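Local coordinates for ATP-dependent Clp protease proteolytic subunit (Listeria monocytogenes, PDB 4JCQ), which probably degrades misfolded proteins and other polypeptides as the serine peptidase component of an ATP-dependent Clp protease built from stacked heptameric rings, at residues Asp72-Ile77 against Ile94-Ala99. Residues are numbered along the deposited sequence; the frame is centred on the assembly and turned at random.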
loop_
_atom_site.group_PDB
_atom_site.type_symbol
_atom_site.label_atom_id
_atom_site.label_comp_id
_atom_site.label_asym_id
_atom_site.label_seq_id
_atom_site.Cartn_x
_atom_site.Cartn_y
_atom_site.Cartn_z
ATOM N N ASP H 72 29.285 8.765 8.147
ATOM C CA ASP H 72 30.395 8.318 7.305
ATOM C C ASP H 72 30.121 8.478 5.811
ATOM O O ASP H 72 31.035 8.781 5.045
ATOM C CB ASP H 72 30.783 6.874 7.637
ATOM C CG ASP H 72 31.564 6.756 8.940
ATOM O OD1 ASP H 72 31.937 5.622 9.306
ATOM O OD2 ASP H 72 31.806 7.790 9.602
ATOM N N MET H 73 28.868 8.288 5.400
ATOM C CA MET H 73 28.483 8.475 3.995
ATOM C C MET H 73 28.615 9.932 3.557
ATOM O O MET H 73 29.009 10.210 2.421
ATOM C CB MET H 73 27.062 7.962 3.727
ATOM C CG MET H 73 26.931 6.443 3.657
ATOM S SD MET H 73 27.955 5.625 2.409
ATOM C CE MET H 73 27.475 6.488 0.918
ATOM N N ILE H 74 28.286 10.851 4.466
ATOM C CA ILE H 74 28.460 12.287 4.237
ATOM C C ILE H 74 29.928 12.621 3.958
ATOM O O ILE H 74 30.231 13.357 3.019
ATOM C CB ILE H 74 27.911 13.124 5.420
ATOM C CG1 ILE H 74 26.377 13.151 5.388
ATOM C CG2 ILE H 74 28.458 14.548 5.396
ATOM C CD1 ILE H 74 25.734 13.596 6.687
ATOM N N LYS H 75 30.829 12.062 4.764
ATOM C CA LYS H 75 32.267 12.270 4.585
ATOM C C LYS H 75 32.842 11.489 3.400
ATOM O O LYS H 75 33.835 11.908 2.803
ATOM C CB LYS H 75 33.031 11.921 5.866
ATOM C CG LYS H 75 32.838 12.919 6.995
ATOM C CD LYS H 75 33.913 12.767 8.058
ATOM C CE LYS H 75 33.836 13.890 9.079
ATOM N NZ LYS H 75 34.992 13.869 10.017
ATOM N N PHE H 76 32.210 10.364 3.065
ATOM C CA PHE H 76 32.688 9.470 2.006
ATOM C C PHE H 76 32.531 10.052 0.600
ATOM O O PHE H 76 33.460 9.990 -0.207
ATOM C CB PHE H 76 31.997 8.101 2.102
ATOM C CG PHE H 76 32.411 7.127 1.033
ATOM C CD1 PHE H 76 33.635 6.466 1.109
ATOM C CD2 PHE H 76 31.573 6.860 -0.047
ATOM C CE1 PHE H 76 34.017 5.565 0.125
ATOM C CE2 PHE H 76 31.950 5.960 -1.033
ATOM C CZ PHE H 76 33.173 5.312 -0.947
ATOM N N ILE H 77 31.356 10.609 0.316
ATOM C CA ILE H 77 31.047 11.129 -1.020
ATOM C C ILE H 77 31.908 12.342 -1.377
ATOM O O ILE H 77 32.360 13.074 -0.495
ATOM C CB ILE H 77 29.540 11.450 -1.192
ATOM C CG1 ILE H 77 29.076 12.498 -0.170
ATOM C CG2 ILE H 77 28.713 10.170 -1.101
ATOM C CD1 ILE H 77 27.704 13.077 -0.446
ATOM N N ILE H 94 22.900 14.665 16.181
ATOM C CA ILE H 94 24.085 15.510 16.388
ATOM C C ILE H 94 25.318 14.916 15.702
ATOM O O ILE H 94 26.108 15.638 15.084
ATOM C CB ILE H 94 24.346 15.752 17.899
ATOM C CG1 ILE H 94 23.478 16.908 18.416
ATOM C CG2 ILE H 94 25.822 16.007 18.194
ATOM C CD1 ILE H 94 23.951 18.297 18.024
ATOM N N THR H 95 25.465 13.597 15.806
ATOM C CA THR H 95 26.570 12.879 15.174
ATOM C C THR H 95 26.550 13.090 13.657
ATOM O O THR H 95 27.588 13.360 13.047
ATOM C CB THR H 95 26.526 11.379 15.532
ATOM O OG1 THR H 95 26.544 11.239 16.958
ATOM C CG2 THR H 95 27.724 10.633 14.944
ATOM N N ILE H 96 25.362 12.985 13.065
ATOM C CA ILE H 96 25.167 13.239 11.636
ATOM C C ILE H 96 25.483 14.695 11.287
ATOM O O ILE H 96 26.229 14.965 10.347
ATOM C CB ILE H 96 23.727 12.888 11.195
ATOM C CG1 ILE H 96 23.515 11.371 11.249
ATOM C CG2 ILE H 96 23.437 13.422 9.795
ATOM C CD1 ILE H 96 22.061 10.948 11.263
ATOM N N TYR H 97 24.915 15.620 12.059
ATOM C CA TYR H 97 25.124 17.055 11.866
ATOM C C TYR H 97 26.610 17.417 11.835
ATOM O O TYR H 97 27.053 18.203 10.991
ATOM C CB TYR H 97 24.394 17.842 12.966
ATOM C CG TYR H 97 24.459 19.345 12.811
ATOM C CD1 TYR H 97 23.499 20.032 12.068
ATOM C CD2 TYR H 97 25.479 20.082 13.415
ATOM C CE1 TYR H 97 23.556 21.412 11.925
ATOM C CE2 TYR H 97 25.546 21.460 13.278
ATOM C CZ TYR H 97 24.587 22.119 12.532
ATOM O OH TYR H 97 24.660 23.486 12.400
ATOM N N LEU H 98 27.376 16.814 12.744
ATOM C CA LEU H 98 28.797 17.108 12.891
ATOM C C LEU H 98 29.697 16.451 11.838
ATOM O O LEU H 98 30.916 16.634 11.870
ATOM C CB LEU H 98 29.271 16.754 14.308
ATOM C CG LEU H 98 28.725 17.602 15.464
ATOM C CD1 LEU H 98 29.184 17.039 16.799
ATOM C CD2 LEU H 98 29.122 19.068 15.336
ATOM N N ALA H 99 29.103 15.702 10.910
ATOM C CA ALA H 99 29.851 15.115 9.790
ATOM C C ALA H 99 30.349 16.179 8.811
ATOM O O ALA H 99 31.379 16.000 8.162
ATOM C CB ALA H 99 29.007 14.081 9.060
HETATM O O HOH W 1 32.630 14.403 12.277
#
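Ile74 makes both apolar contacts between helix 64-76 and helix 92-97 with the turn that follows it, one with each of its branches. Its CG2 lies 3.7 Å from Ala99 CB, where the two CA atoms also come within 6.4 Å, the nearest pair in the two segments. The methyl of Ala99 points at Ile74 and rests against both its CG2 and its CB. The longer branch leaves beside the backbone N (chi1 -75°) and runs on extended, which carries CD1 to within 3.9 Å of Ile96 CG2. There the two isoleucine side chains cross at nearly a right angle, so they meet through methyl ends and share little length. The same core continues in the chain: Ile74 also touches Leu42 of helix 32-48 and Ile55 of strand 53-59, while Ile96 packs on Ile57 of that strand.

The polar component lies at the partly exposed edge. Lys75 runs its extended chain alongside Ala99 O, with CE 3.4 Å from it, a contact of methylene with oxygen. Its NZ instead reaches a water that donates to Leu98 O at 2.8 Å; the link from Lys75 NZ to this water is weak, at 3.3 Å. No direct hydrogen bond joins the segments, and the two bury 203 Å² between them, both sides summed.

Another side of helix 64-76 meets a neighbouring subunit, where Asp72 OD1 accepts a hydrogen bond from Asn110 N of that subunit. The predicted nucleophile Ser91 immediately precedes helix 92-97, its side chain about 9 Å from that of Ile96. This helix-to-helix packing beside a parallel sheet belongs to the ClpP/crotonase fold of peptidase family S14.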